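Local atomic coordinates of endo-xylogalacturonan hydrolase A (Aspergillus tubingensis, PDB entry 4C2L), a protein that hydrolyses xylogalacturonan, the xylose-substituted galacturonan backbone found in the hairy regions of pectin, as a secreted glycoside hydrolase of family 28. Residues 70-75 against 102-108; 146-152 against 170-176; 235-241 against 264-270; 344-348 against 371-375. Residue numbers count along the deposited sequence, not the author numbering.

Contact 1. Residues 70-75 against 102-108; sequences CDIQVE and LKLRSLT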
loop_
_atom_site.group_PDB
_atom_site.type_symbol
_atom_site.label_atom_id
_atom_site.label_comp_id
_atom_site.label_asym_id
_atom_site.label_seq_id
_atom_site.Cartn_x
_atom_site.Cartn_y
_atom_site.Cartn_z
ATOM N N CYS A 70 17.598 -2.134 17.691
ATOM C CA CYS A 70 18.765 -1.887 16.861
ATOM C C CYS A 70 18.499 -0.711 15.942
ATOM O O CYS A 70 17.346 -0.320 15.714
ATOM C CB CYS A 70 19.135 -3.131 16.043
ATOM S SG CYS A 70 18.113 -3.365 14.581
ATOM N N ASP A 71 19.578 -0.151 15.419
ATOM C CA ASP A 71 19.507 0.960 14.482
ATOM C C ASP A 71 20.285 0.559 13.226
ATOM O O ASP A 71 21.496 0.337 13.279
ATOM C CB ASP A 71 20.092 2.211 15.157
ATOM C CG ASP A 71 20.086 3.451 14.265
ATOM O OD1 ASP A 71 19.356 3.520 13.244
ATOM O OD2 ASP A 71 20.825 4.396 14.624
ATOM N N ILE A 72 19.575 0.422 12.109
ATOM C CA ILE A 72 20.182 0.043 10.836
ATOM C C ILE A 72 20.228 1.272 9.926
ATOM O O ILE A 72 19.200 1.721 9.407
ATOM C CB ILE A 72 19.390 -1.099 10.154
ATOM C CG1 ILE A 72 19.223 -2.275 11.124
ATOM C CG2 ILE A 72 20.065 -1.538 8.867
ATOM C CD1 ILE A 72 18.309 -3.388 10.622
ATOM N N GLN A 73 21.423 1.813 9.747
ATOM C CA GLN A 73 21.603 3.049 8.972
ATOM C C GLN A 73 22.027 2.719 7.555
ATOM O O GLN A 73 23.160 2.295 7.291
ATOM C CB GLN A 73 22.594 3.989 9.670
ATOM C CG GLN A 73 22.198 4.240 11.119
ATOM C CD GLN A 73 23.171 5.127 11.877
ATOM O OE1 GLN A 73 24.207 5.556 11.337
ATOM N NE2 GLN A 73 22.853 5.388 13.144
ATOM N N VAL A 74 21.094 2.895 6.631
ATOM C CA VAL A 74 21.346 2.583 5.232
ATOM C C VAL A 74 21.689 3.887 4.532
ATOM O O VAL A 74 20.799 4.717 4.299
ATOM C CB VAL A 74 20.111 1.925 4.582
ATOM C CG1 VAL A 74 20.414 1.499 3.145
ATOM C CG2 VAL A 74 19.618 0.743 5.430
ATOM N N GLU A 75 22.973 4.096 4.227
ATOM C CA GLU A 75 23.373 5.306 3.486
ATOM C C GLU A 75 23.826 4.987 2.070
ATOM O O GLU A 75 23.955 5.880 1.233
ATOM C CB GLU A 75 24.461 6.091 4.240
ATOM C CG GLU A 75 24.206 6.222 5.736
ATOM C CD GLU A 75 22.900 6.939 6.068
ATOM O OE1 GLU A 75 22.330 7.602 5.184
ATOM O OE2 GLU A 75 22.454 6.842 7.215
ATOM N N LEU A 102 13.095 -1.382 16.151
ATOM C CA LEU A 102 13.944 -1.335 14.988
ATOM C C LEU A 102 13.874 0.059 14.405
ATOM O O LEU A 102 12.804 0.664 14.355
ATOM C CB LEU A 102 13.491 -2.362 13.942
ATOM C CG LEU A 102 13.948 -2.052 12.510
ATOM C CD1 LEU A 102 15.371 -2.537 12.294
ATOM C CD2 LEU A 102 13.019 -2.606 11.445
ATOM N N LYS A 103 15.021 0.559 13.977
ATOM C CA LYS A 103 15.057 1.726 13.104
ATOM C C LYS A 103 15.766 1.292 11.832
ATOM O O LYS A 103 16.911 0.837 11.876
ATOM C CB LYS A 103 15.803 2.891 13.757
ATOM C CG LYS A 103 15.308 3.233 15.157
ATOM C CD LYS A 103 16.147 4.354 15.765
ATOM C CE LYS A 103 15.926 4.471 17.269
ATOM N NZ LYS A 103 16.722 3.441 17.998
ATOM N N LEU A 104 15.075 1.397 10.710
ATOM C CA LEU A 104 15.670 1.111 9.417
ATOM C C LEU A 104 15.609 2.423 8.685
ATOM O O LEU A 104 14.532 2.862 8.257
ATOM C CB LEU A 104 14.883 0.025 8.667
ATOM C CG LEU A 104 15.325 -0.338 7.238
ATOM C CD1 LEU A 104 16.710 -0.967 7.220
ATOM C CD2 LEU A 104 14.337 -1.301 6.588
ATOM N N ARG A 105 16.752 3.075 8.566
ATOM C CA ARG A 105 16.692 4.482 8.161
ATOM C C ARG A 105 17.901 4.948 7.406
ATOM O O ARG A 105 18.982 4.402 7.569
ATOM C CB ARG A 105 16.475 5.344 9.396
ATOM C CG ARG A 105 17.532 5.181 10.478
ATOM C CD ARG A 105 17.149 6.064 11.661
ATOM N NE ARG A 105 18.148 6.016 12.711
ATOM C CZ ARG A 105 18.243 6.927 13.673
ATOM N NH1 ARG A 105 17.406 7.966 13.687
ATOM N NH2 ARG A 105 19.175 6.803 14.601
ATOM N N SER A 106 17.715 5.954 6.563
ATOM C CA SER A 106 18.846 6.650 5.985
ATOM C C SER A 106 18.925 7.998 6.676
ATOM O O SER A 106 17.966 8.769 6.634
ATOM C CB SER A 106 18.698 6.839 4.474
ATOM O OG SER A 106 19.804 7.597 3.985
ATOM N N LEU A 107 20.032 8.249 7.364
ATOM C CA LEU A 107 20.201 9.526 8.067
ATOM C C LEU A 107 20.757 10.607 7.142
ATOM O O LEU A 107 20.605 11.798 7.414
ATOM C CB LEU A 107 21.043 9.357 9.341
ATOM C CG LEU A 107 20.374 8.618 10.510
ATOM C CD1 LEU A 107 21.337 8.447 11.685
ATOM C CD2 LEU A 107 19.095 9.337 10.956
ATOM N N THR A 108 21.380 10.204 6.040
ATOM C CA THR A 108 21.852 11.178 5.048
ATOM C C THR A 108 20.800 11.473 4.000
ATOM O O THR A 108 20.840 12.523 3.340
ATOM C CB THR A 108 23.126 10.711 4.312
ATOM O OG1 THR A 108 22.816 9.552 3.522
ATOM C CG2 THR A 108 24.248 10.395 5.301
HETATM O O HOH W 1 15.906 0.804 17.914
#
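Glu-75, Arg-105 and Ile-72 lose the most surface here (75, 62 and 60 Å²), and each does a different job. Glu-75 follows the end of strand 70-74, and its carboxylate receives the turn that leaves strand 102-105: OE2 accepts from Leu-107 N at 2.8 Å, while OE1 accepts from Thr-108 N at 2.9 Å, Thr-108 OG1 at 2.6 Å and Ser-106 OG at 2.8 Å. Arg-105 meets Asp-71 side-on in a bidentate salt bridge, NE to OD1 at 2.8 Å and NH2 to OD2 at 2.9 Å; Gln-73 NE2 also donates to Asp-71 OD2 (2.7 Å). Ile-72 supplies the backbone centre, its N bonded to Lys-103 O (2.7 Å) and its O to Arg-105 N (2.9 Å). Its side chain lies on the other face from Asp-71, touching Leu-102 (CD1 to CD1, 3.5 Å) and Leu-104 (CG2 to CD1, 3.8 Å), with Leu-39 of helix 32-42 covering it. The strands run 5° apart with axes 4.8 Å distant and in register, flanked by strands 47-50 and 142-152. Such in-register parallel pairing of successive turns, apolar on one face and polar on the other, is typical of the right-handed parallel beta-helix of family 28.

Contact 2. Residues 146-152 against 170-176; sequences ISGLRQK and FSNLKMD. With SO4 (sulfate ion), chain G.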
loop_
_atom_site.group_PDB
_atom_site.type_symbol
_atom_site.label_atom_id
_atom_site.label_comp_id
_atom_site.label_asym_id
_atom_site.label_seq_id
_atom_site.Cartn_x
_atom_site.Cartn_y
_atom_site.Cartn_z
ATOM N N ILE A 146 10.768 3.233 9.963
ATOM C CA ILE A 146 11.351 3.113 8.637
ATOM C C ILE A 146 11.339 4.509 8.023
ATOM O O ILE A 146 10.276 5.084 7.805
ATOM C CB ILE A 146 10.552 2.141 7.733
ATOM C CG1 ILE A 146 10.363 0.780 8.428
ATOM C CG2 ILE A 146 11.253 1.940 6.388
ATOM C CD1 ILE A 146 9.148 0.742 9.335
ATOM N N SER A 147 12.514 5.054 7.712
ATOM C CA SER A 147 12.551 6.467 7.337
ATOM C C SER A 147 13.733 6.897 6.489
ATOM O O SER A 147 14.809 6.306 6.545
ATOM C CB SER A 147 12.520 7.330 8.599
ATOM O OG SER A 147 13.723 7.194 9.345
ATOM N N GLY A 148 13.504 7.936 5.695
ATOM C CA GLY A 148 14.556 8.650 5.013
ATOM C C GLY A 148 15.092 8.026 3.754
ATOM O O GLY A 148 15.957 8.605 3.097
ATOM N N LEU A 149 14.578 6.866 3.375
ATOM C CA LEU A 149 15.231 6.151 2.290
ATOM C C LEU A 149 14.365 6.048 1.058
ATOM O O LEU A 149 13.181 6.380 1.097
ATOM C CB LEU A 149 15.712 4.784 2.774
ATOM C CG LEU A 149 14.707 3.914 3.491
ATOM C CD1 LEU A 149 13.880 3.200 2.430
ATOM C CD2 LEU A 149 15.455 2.927 4.374
ATOM N N ARG A 150 14.978 5.615 -0.033
ATOM C CA ARG A 150 14.286 5.357 -1.277
ATOM C C ARG A 150 14.136 3.847 -1.448
ATOM O O ARG A 150 15.094 3.094 -1.232
ATOM C CB ARG A 150 15.111 5.904 -2.432
ATOM C CG ARG A 150 14.546 5.598 -3.807
ATOM C CD ARG A 150 15.378 6.238 -4.911
ATOM N NE ARG A 150 14.850 5.842 -6.209
ATOM C CZ ARG A 150 15.567 5.757 -7.328
ATOM N NH1 ARG A 150 16.866 6.055 -7.322
ATOM N NH2 ARG A 150 14.974 5.378 -8.456
ATOM N N GLN A 151 12.938 3.430 -1.855
ATOM C CA GLN A 151 12.710 2.058 -2.287
ATOM C C GLN A 151 12.463 2.106 -3.778
ATOM O O GLN A 151 11.568 2.823 -4.241
ATOM C CB GLN A 151 11.503 1.456 -1.561
ATOM C CG GLN A 151 11.731 1.269 -0.065
ATOM C CD GLN A 151 10.450 0.861 0.647
ATOM O OE1 GLN A 151 9.359 1.200 0.206
ATOM N NE2 GLN A 151 10.578 0.146 1.746
ATOM N N LYS A 152 13.253 1.336 -4.526
ATOM C CA LYS A 152 13.281 1.393 -5.985
ATOM C C LYS A 152 12.917 0.035 -6.591
ATOM O O LYS A 152 13.490 -0.983 -6.204
ATOM C CB LYS A 152 14.709 1.764 -6.423
ATOM C CG LYS A 152 14.935 1.759 -7.923
ATOM C CD LYS A 152 16.395 2.100 -8.206
ATOM C CE LYS A 152 16.719 1.897 -9.677
ATOM N NZ LYS A 152 18.133 2.324 -9.914
ATOM N N PHE A 170 6.329 4.847 9.141
ATOM C CA PHE A 170 7.043 5.038 7.876
ATOM C C PHE A 170 7.086 6.538 7.656
ATOM O O PHE A 170 6.038 7.178 7.604
ATOM C CB PHE A 170 6.278 4.409 6.706
ATOM C CG PHE A 170 6.108 2.913 6.803
ATOM C CD1 PHE A 170 4.998 2.369 7.448
ATOM C CD2 PHE A 170 7.027 2.050 6.218
ATOM C CE1 PHE A 170 4.811 0.986 7.517
ATOM C CE2 PHE A 170 6.860 0.662 6.292
ATOM C CZ PHE A 170 5.745 0.131 6.945
ATOM N N SER A 171 8.285 7.103 7.534
ATOM C CA SER A 171 8.403 8.562 7.374
ATOM C C SER A 171 9.413 8.959 6.309
ATOM O O SER A 171 10.473 8.352 6.216
ATOM C CB SER A 171 8.827 9.181 8.722
ATOM O OG SER A 171 8.970 10.569 8.582
ATOM N N ASN A 172 9.104 10.000 5.530
ATOM C CA ASN A 172 10.078 10.560 4.595
ATOM C C ASN A 172 10.636 9.505 3.639
ATOM O O ASN A 172 11.853 9.347 3.510
ATOM C CB ASN A 172 11.228 11.221 5.373
ATOM C CG ASN A 172 10.783 12.473 6.093
ATOM O OD1 ASN A 172 10.022 13.264 5.540
ATOM N ND2 ASN A 172 11.242 12.654 7.317
ATOM N N LEU A 173 9.743 8.753 3.007
ATOM C CA LEU A 173 10.150 7.719 2.068
ATOM C C LEU A 173 9.868 8.152 0.636
ATOM O O LEU A 173 8.844 8.798 0.353
ATOM C CB LEU A 173 9.419 6.395 2.351
ATOM C CG LEU A 173 9.591 5.723 3.710
ATOM C CD1 LEU A 173 8.845 4.395 3.713
ATOM C CD2 LEU A 173 11.073 5.491 4.021
ATOM N N LYS A 174 10.790 7.806 -0.258
ATOM C CA LYS A 174 10.588 7.995 -1.687
ATOM C C LYS A 174 10.495 6.612 -2.318
ATOM O O LYS A 174 11.417 5.823 -2.204
ATOM C CB LYS A 174 11.739 8.787 -2.300
ATOM C CG LYS A 174 11.555 9.065 -3.784
ATOM C CD LYS A 174 12.227 10.370 -4.191
ATOM C CE LYS A 174 13.621 10.117 -4.751
ATOM N NZ LYS A 174 13.532 9.560 -6.129
ATOM N N MET A 175 9.365 6.319 -2.953
ATOM C CA MET A 175 9.125 4.970 -3.452
ATOM C C MET A 175 8.760 5.046 -4.912
ATOM O O MET A 175 7.852 5.777 -5.299
ATOM C CB MET A 175 8.002 4.316 -2.644
ATOM C CG MET A 175 8.378 4.185 -1.176
ATOM S SD MET A 175 6.939 4.135 -0.098
ATOM C CE MET A 175 6.061 2.773 -0.851
ATOM N N ASP A 176 9.496 4.319 -5.747
ATOM C CA ASP A 176 9.228 4.401 -7.173
ATOM C C ASP A 176 9.452 3.080 -7.855
ATOM O O ASP A 176 10.435 2.391 -7.584
ATOM C CB ASP A 176 10.089 5.504 -7.831
ATOM C CG ASP A 176 11.570 5.376 -7.482
ATOM O OD1 ASP A 176 12.291 4.653 -8.182
ATOM O OD2 ASP A 176 12.037 6.017 -6.523
HETATM S S SO4 G . 17.312 5.564 -11.088
HETATM O O1 SO4 G . 15.938 6.082 -10.891
HETATM O O2 SO4 G . 17.955 5.194 -9.803
HETATM O O3 SO4 G . 18.131 6.613 -11.724
HETATM O O4 SO4 G . 17.238 4.375 -11.969
#
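Ile-146 lays its CD1 over the face of the Phe-170 ring, 4.1 Å from the centroid and 24° off the ring normal, a CH-pi contact on the sheet face they share. Phe-191 meets the same ring edge-to-face. Beside the pair, Leu-149 CD1 packs against Leu-173 CD2 (4.0 Å). The backbone runs parallel and in register throughout: Ser-171 N bonds to Ile-146 O (2.8 Å), Lys-174 N to Leu-149 O (3.1 Å), Gln-151 N to Lys-174 O (2.9 Å) and Asp-176 N to Gln-151 O (3.0 Å). Where strand 142-152 breaks, level with the corner at Asn-172, Gly-148, with phi 80°, donates its N to Ser-171 O at 3.1 Å. Past that corner strands 150-152 and 173-176 cross at 10°. Arg-150 reaches along the sheet to Asp-176 in a bidentate salt bridge, NE to OD2 and NH2 to OD1, both 2.8 Å. The guanidinium donates NH1 to sulfate O2 (2.8 Å) and NH2 to sulfate O1 (2.7 Å), and Lys-152 NZ binds the same ion. With Arg-150 NE and Lys-174 NZ 3.9 Å apart, Asp-176 offsets part of a dense positive charge; the sulfate, probably from the crystallisation liquor, is consistent with enough remaining to attract an anion.

Contact 3. Residues 235-241 against 264-270; sequences ISVGSLG and AAGIKTY. With SO4 (sulfate ion), chain E; SO4 (sulfate ion), chain H.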
loop_
_atom_site.group_PDB
_atom_site.type_symbol
_atom_site.label_atom_id
_atom_site.label_comp_id
_atom_site.label_asym_id
_atom_site.label_seq_id
_atom_site.Cartn_x
_atom_site.Cartn_y
_atom_site.Cartn_z
ATOM N N ILE A 235 -5.887 5.409 -2.444
ATOM C CA ILE A 235 -5.872 5.083 -1.020
ATOM C C ILE A 235 -7.131 4.251 -0.867
ATOM O O ILE A 235 -8.241 4.773 -0.983
ATOM C CB ILE A 235 -5.965 6.367 -0.159
ATOM C CG1 ILE A 235 -4.803 7.326 -0.436
ATOM C CG2 ILE A 235 -6.042 6.046 1.334
ATOM C CD1 ILE A 235 -3.434 6.817 -0.069
ATOM N N SER A 236 -6.946 2.951 -0.639
ATOM C CA SER A 236 -7.986 1.980 -0.903
ATOM C C SER A 236 -8.260 1.094 0.309
ATOM O O SER A 236 -7.341 0.499 0.854
ATOM C CB SER A 236 -7.506 1.112 -2.083
ATOM O OG SER A 236 -8.525 0.264 -2.575
ATOM N N VAL A 237 -9.513 1.031 0.755
ATOM C CA VAL A 237 -9.882 0.045 1.773
ATOM C C VAL A 237 -10.215 -1.248 1.038
ATOM O O VAL A 237 -11.116 -1.293 0.189
ATOM C CB VAL A 237 -11.085 0.480 2.640
ATOM C CG1 VAL A 237 -11.549 -0.666 3.543
ATOM C CG2 VAL A 237 -10.731 1.707 3.484
ATOM N N GLY A 238 -9.504 -2.310 1.379
ATOM C CA GLY A 238 -9.796 -3.626 0.818
ATOM C C GLY A 238 -8.757 -4.166 -0.165
ATOM O O GLY A 238 -7.617 -3.668 -0.218
ATOM N N SER A 239 -9.132 -5.194 -0.938
ATOM C CA SER A 239 -10.483 -5.780 -0.864
ATOM C C SER A 239 -10.713 -6.477 0.472
ATOM O O SER A 239 -9.783 -6.965 1.105
ATOM C CB SER A 239 -10.707 -6.794 -1.981
ATOM O OG SER A 239 -9.771 -7.849 -1.883
ATOM N N LEU A 240 -11.973 -6.520 0.880
ATOM C CA LEU A 240 -12.366 -7.241 2.084
ATOM C C LEU A 240 -13.429 -8.261 1.709
ATOM O O LEU A 240 -14.208 -8.030 0.789
ATOM C CB LEU A 240 -12.965 -6.260 3.100
ATOM C CG LEU A 240 -12.123 -5.042 3.477
ATOM C CD1 LEU A 240 -12.918 -4.202 4.463
ATOM C CD2 LEU A 240 -10.775 -5.450 4.066
ATOM N N GLY A 241 -13.437 -9.380 2.424
ATOM C CA GLY A 241 -14.532 -10.345 2.344
ATOM C C GLY A 241 -14.317 -11.523 1.405
ATOM O O GLY A 241 -15.246 -12.286 1.169
ATOM N N ALA A 264 -8.783 8.172 -6.601
ATOM C CA ALA A 264 -8.025 8.831 -5.560
ATOM C C ALA A 264 -8.195 8.054 -4.255
ATOM O O ALA A 264 -7.260 7.878 -3.485
ATOM C CB ALA A 264 -8.487 10.268 -5.391
ATOM N N ALA A 265 -9.403 7.562 -4.032
ATOM C CA ALA A 265 -9.703 6.875 -2.779
ATOM C C ALA A 265 -10.899 5.988 -2.980
ATOM O O ALA A 265 -11.715 6.228 -3.874
ATOM C CB ALA A 265 -9.976 7.880 -1.675
ATOM N N GLY A 266 -11.008 4.935 -2.173
ATOM C CA GLY A 266 -12.192 4.104 -2.284
ATOM C C GLY A 266 -12.250 2.952 -1.311
ATOM O O GLY A 266 -11.348 2.766 -0.481
ATOM N N ILE A 267 -13.352 2.214 -1.424
ATOM C CA ILE A 267 -13.631 1.030 -0.615
ATOM C C ILE A 267 -14.030 -0.095 -1.563
ATOM O O ILE A 267 -14.838 0.129 -2.471
ATOM C CB ILE A 267 -14.780 1.303 0.391
ATOM C CG1 ILE A 267 -14.371 2.438 1.347
ATOM C CG2 ILE A 267 -15.093 0.026 1.190
ATOM C CD1 ILE A 267 -15.495 2.969 2.218
ATOM N N LYS A 268 -13.478 -1.298 -1.363
ATOM C CA LYS A 268 -13.792 -2.432 -2.229
ATOM C C LYS A 268 -14.142 -3.632 -1.381
ATOM O O LYS A 268 -13.332 -4.077 -0.575
ATOM C CB LYS A 268 -12.595 -2.871 -3.082
ATOM C CG LYS A 268 -11.789 -1.802 -3.762
ATOM C CD LYS A 268 -10.874 -2.434 -4.812
ATOM C CE LYS A 268 -9.851 -3.384 -4.215
ATOM N NZ LYS A 268 -8.641 -3.524 -5.092
ATOM N N THR A 269 -15.338 -4.180 -1.565
ATOM C CA THR A 269 -15.715 -5.370 -0.809
ATOM C C THR A 269 -16.296 -6.410 -1.759
ATOM O O THR A 269 -16.915 -6.074 -2.757
ATOM C CB THR A 269 -16.730 -5.048 0.312
ATOM O OG1 THR A 269 -17.902 -4.443 -0.253
ATOM C CG2 THR A 269 -16.114 -4.071 1.336
ATOM N N TYR A 270 -16.096 -7.679 -1.425
ATOM C CA TYR A 270 -16.699 -8.769 -2.170
ATOM C C TYR A 270 -18.195 -8.831 -1.872
ATOM O O TYR A 270 -18.628 -8.457 -0.790
ATOM C CB TYR A 270 -16.053 -10.091 -1.768
ATOM C CG TYR A 270 -14.735 -10.345 -2.468
ATOM C CD1 TYR A 270 -13.538 -9.831 -1.959
ATOM C CD2 TYR A 270 -14.686 -11.117 -3.631
ATOM C CE1 TYR A 270 -12.323 -10.066 -2.606
ATOM C CE2 TYR A 270 -13.480 -11.359 -4.278
ATOM C CZ TYR A 270 -12.309 -10.837 -3.759
ATOM O OH TYR A 270 -11.116 -11.090 -4.413
HETATM S S SO4 E . -6.933 -6.813 -3.761
HETATM O O1 SO4 E . -6.541 -6.123 -5.009
HETATM O O2 SO4 E . -7.976 -7.817 -4.091
HETATM O O3 SO4 E . -7.420 -5.769 -2.847
HETATM O O4 SO4 E . -5.776 -7.535 -3.205
HETATM S S SO4 H . -8.071 -2.725 -8.558
HETATM O O1 SO4 H . -8.166 -3.077 -9.992
HETATM O O2 SO4 H . -9.164 -3.389 -7.819
HETATM O O3 SO4 H . -8.220 -1.259 -8.438
HETATM O O4 SO4 H . -6.757 -3.124 -7.991
HETATM O O HOH W 2 -7.460 -2.165 -2.474
#
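Strands 235-240 and 266-269 run parallel, 10° apart, axes 4.6 Å distant. Backbone bonds join the segments: Ile-235 N to Ala-264 O (3.0 Å), Gly-266 N to Ile-235 O (3.0 Å), Val-237 N to Gly-266 O (2.8 Å) and Lys-268 N to Val-237 O (2.8 Å). A beta bulge shifts the register by one: Leu-240 N bonds to Lys-268 O (3.2 Å) and Tyr-270 N to Leu-240 O (2.9 Å). The bulge contains a cis peptide between Gly-238 and Ser-239; a CB on Gly-238 would lie 2.3 Å from Lys-268 O, a clash. Lys-268 and Tyr-270 bury most (82 and 73 Å²); Ser-239 OG touches the Tyr-270 ring edge (CE1, 3.5 Å). On one face Val-237 CB meets Ile-267 CG1 (4.0 Å). On the other, Ser-236 OG bonds to Lys-263, and a water links Ser-236 OG (2.7 Å) with Gly-238 O (2.7 Å). Sulfates, probably from the crystallisation liquor, gather here: Ser-239 N and OG donate to O3 and O2 of one at 2.6 and 2.8 Å, and Lys-268 NZ to O2 of another (2.8 Å). The Lys-268 side chain is about 6 Å from that of Asp-210, the proton donor by similarity, and Ser-236 is as near to His-233. Parallel strands of successive turns, in register apart from a bulge, typify the family 28 beta-helix; here the polar face adjoins residues assigned by similarity as catalytic.

Contact 4. Residues 344-348 against 371-375; sequences DCGAD and CANTP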
loop_
_atom_site.group_PDB
_atom_site.type_symbol
_atom_site.label_atom_id
_atom_site.label_comp_id
_atom_site.label_asym_id
_atom_site.label_seq_id
_atom_site.Cartn_x
_atom_site.Cartn_y
_atom_site.Cartn_z
ATOM N N ASP A 344 -21.095 2.655 -5.482
ATOM C CA ASP A 344 -21.952 1.498 -5.633
ATOM C C ASP A 344 -22.047 0.698 -4.325
ATOM O O ASP A 344 -21.459 -0.381 -4.204
ATOM C CB ASP A 344 -21.481 0.602 -6.791
ATOM C CG ASP A 344 -22.567 -0.360 -7.256
ATOM O OD1 ASP A 344 -23.740 0.068 -7.336
ATOM O OD2 ASP A 344 -22.261 -1.534 -7.543
ATOM N N CYS A 345 -22.786 1.222 -3.348
ATOM C CA CYS A 345 -22.970 0.483 -2.093
ATOM C C CYS A 345 -23.824 -0.773 -2.315
ATOM O O CYS A 345 -24.647 -0.807 -3.228
ATOM C CB CYS A 345 -23.576 1.371 -1.004
ATOM S SG CYS A 345 -22.292 2.296 -0.119
ATOM N N GLY A 346 -23.612 -1.785 -1.477
ATOM C CA GLY A 346 -24.307 -3.062 -1.611
ATOM C C GLY A 346 -25.778 -2.942 -1.247
ATOM O O GLY A 346 -26.157 -2.112 -0.429
ATOM N N ALA A 347 -26.602 -3.770 -1.873
ATOM C CA ALA A 347 -28.052 -3.696 -1.682
ATOM C C ALA A 347 -28.483 -4.040 -0.267
ATOM O O ALA A 347 -29.478 -3.503 0.222
ATOM C CB ALA A 347 -28.760 -4.601 -2.680
ATOM N N ASP A 348 -27.747 -4.935 0.385
ATOM C CA ASP A 348 -28.090 -5.378 1.735
ATOM C C ASP A 348 -27.158 -4.838 2.806
ATOM O O ASP A 348 -27.152 -5.330 3.935
ATOM C CB ASP A 348 -28.072 -6.904 1.812
ATOM C CG ASP A 348 -29.188 -7.541 1.018
ATOM O OD1 ASP A 348 -29.986 -6.800 0.400
ATOM O OD2 ASP A 348 -29.250 -8.787 1.011
ATOM N N CYS A 371 -24.642 6.801 -7.887
ATOM C CA CYS A 371 -24.929 6.216 -6.569
ATOM C C CYS A 371 -25.874 5.034 -6.650
ATOM O O CYS A 371 -26.795 5.014 -7.476
ATOM C CB CYS A 371 -25.580 7.242 -5.646
ATOM S SG CYS A 371 -24.651 8.751 -5.321
ATOM N N ALA A 372 -25.639 4.055 -5.781
ATOM C CA ALA A 372 -26.618 3.020 -5.493
ATOM C C ALA A 372 -26.576 2.776 -3.993
ATOM O O ALA A 372 -25.488 2.662 -3.411
ATOM C CB ALA A 372 -26.298 1.740 -6.251
ATOM N N ASN A 373 -27.752 2.750 -3.358
ATOM C CA ASN A 373 -27.868 2.402 -1.934
ATOM C C ASN A 373 -27.144 3.365 -0.991
ATOM O O ASN A 373 -26.676 2.968 0.075
ATOM C CB ASN A 373 -27.420 0.953 -1.690
ATOM C CG ASN A 373 -28.193 -0.030 -2.526
ATOM O OD1 ASN A 373 -29.410 -0.182 -2.345
ATOM N ND2 ASN A 373 -27.509 -0.701 -3.457
ATOM N N THR A 374 -27.076 4.630 -1.400
ATOM C CA THR A 374 -26.450 5.675 -0.614
ATOM C C THR A 374 -27.496 6.342 0.268
ATOM O O THR A 374 -28.684 6.359 -0.079
ATOM C CB THR A 374 -25.769 6.736 -1.511
ATOM O OG1 THR A 374 -26.692 7.177 -2.512
ATOM C CG2 THR A 374 -24.525 6.145 -2.204
ATOM N N PRO A 375 -27.070 6.873 1.415
ATOM C CA PRO A 375 -27.995 7.406 2.421
ATOM C C PRO A 375 -28.549 8.792 2.074
ATOM O O PRO A 375 -27.982 9.518 1.258
ATOM C CB PRO A 375 -27.124 7.512 3.669
ATOM C CG PRO A 375 -25.743 7.722 3.143
ATOM C CD PRO A 375 -25.670 6.921 1.882
#
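Cys-371, in strand 368-372, points its CA-to-CB bond away from 344-348 and is tied by a disulfide to Cys-382. Ala-372 comes next and forms the one beta bridge of the contact, parallel with Asp-344 (CA to CA 4.9 Å); its CB lies 3.2 Å from Asp-344 OD1, and its O accepts a weak bond from Cys-345 N (3.1 Å, angle at hydrogen 128°). Asn-373 then leaves the strand with positive phi (63°) and turns its side chain toward the loop. ND2 donates to Cys-345 O at 2.9 Å with a good angle of 156°, CB sits 3.5 Å from Gly-346 O, and ND2 lies 3.5 Å from Ala-347 CA. Thr-374 and Pro-375 continue beside Cys-351, the disulfide partner of Cys-345. The chemistry implies that an amide side chain takes over from backbone pairing at the end of the strand: one weak backbone bond gives way to the better-aligned ND2 bond, with 250 Å² buried in all, while disulfides fix Cys-345 and Cys-371 to other partners.

The four contacts sample turns of one beta-helix in chain order, not all adjacent. Contacts 1 and 2 are neighbours, their centres 11 Å apart: strands 102-105 and 142-152 adjoin, and Ser-106 N to Ser-147 O (2.9 Å) and Leu-104 O to Ser-147 N (3.0 Å) are probable hydrogen bonds. Contacts 3 and 4 both reach the other long sheet without touching, centres 15 Å apart and nearest atoms about 6 Å. Contact 3 is nearest the catalytic residues assigned by similarity, Asp-210 and His-233; in contact 2 the Met-175 side chain is about 11 Å from that of Asp-210. Contacts 1 and 4, away from annotated sites, are separated by 46 Å between centres.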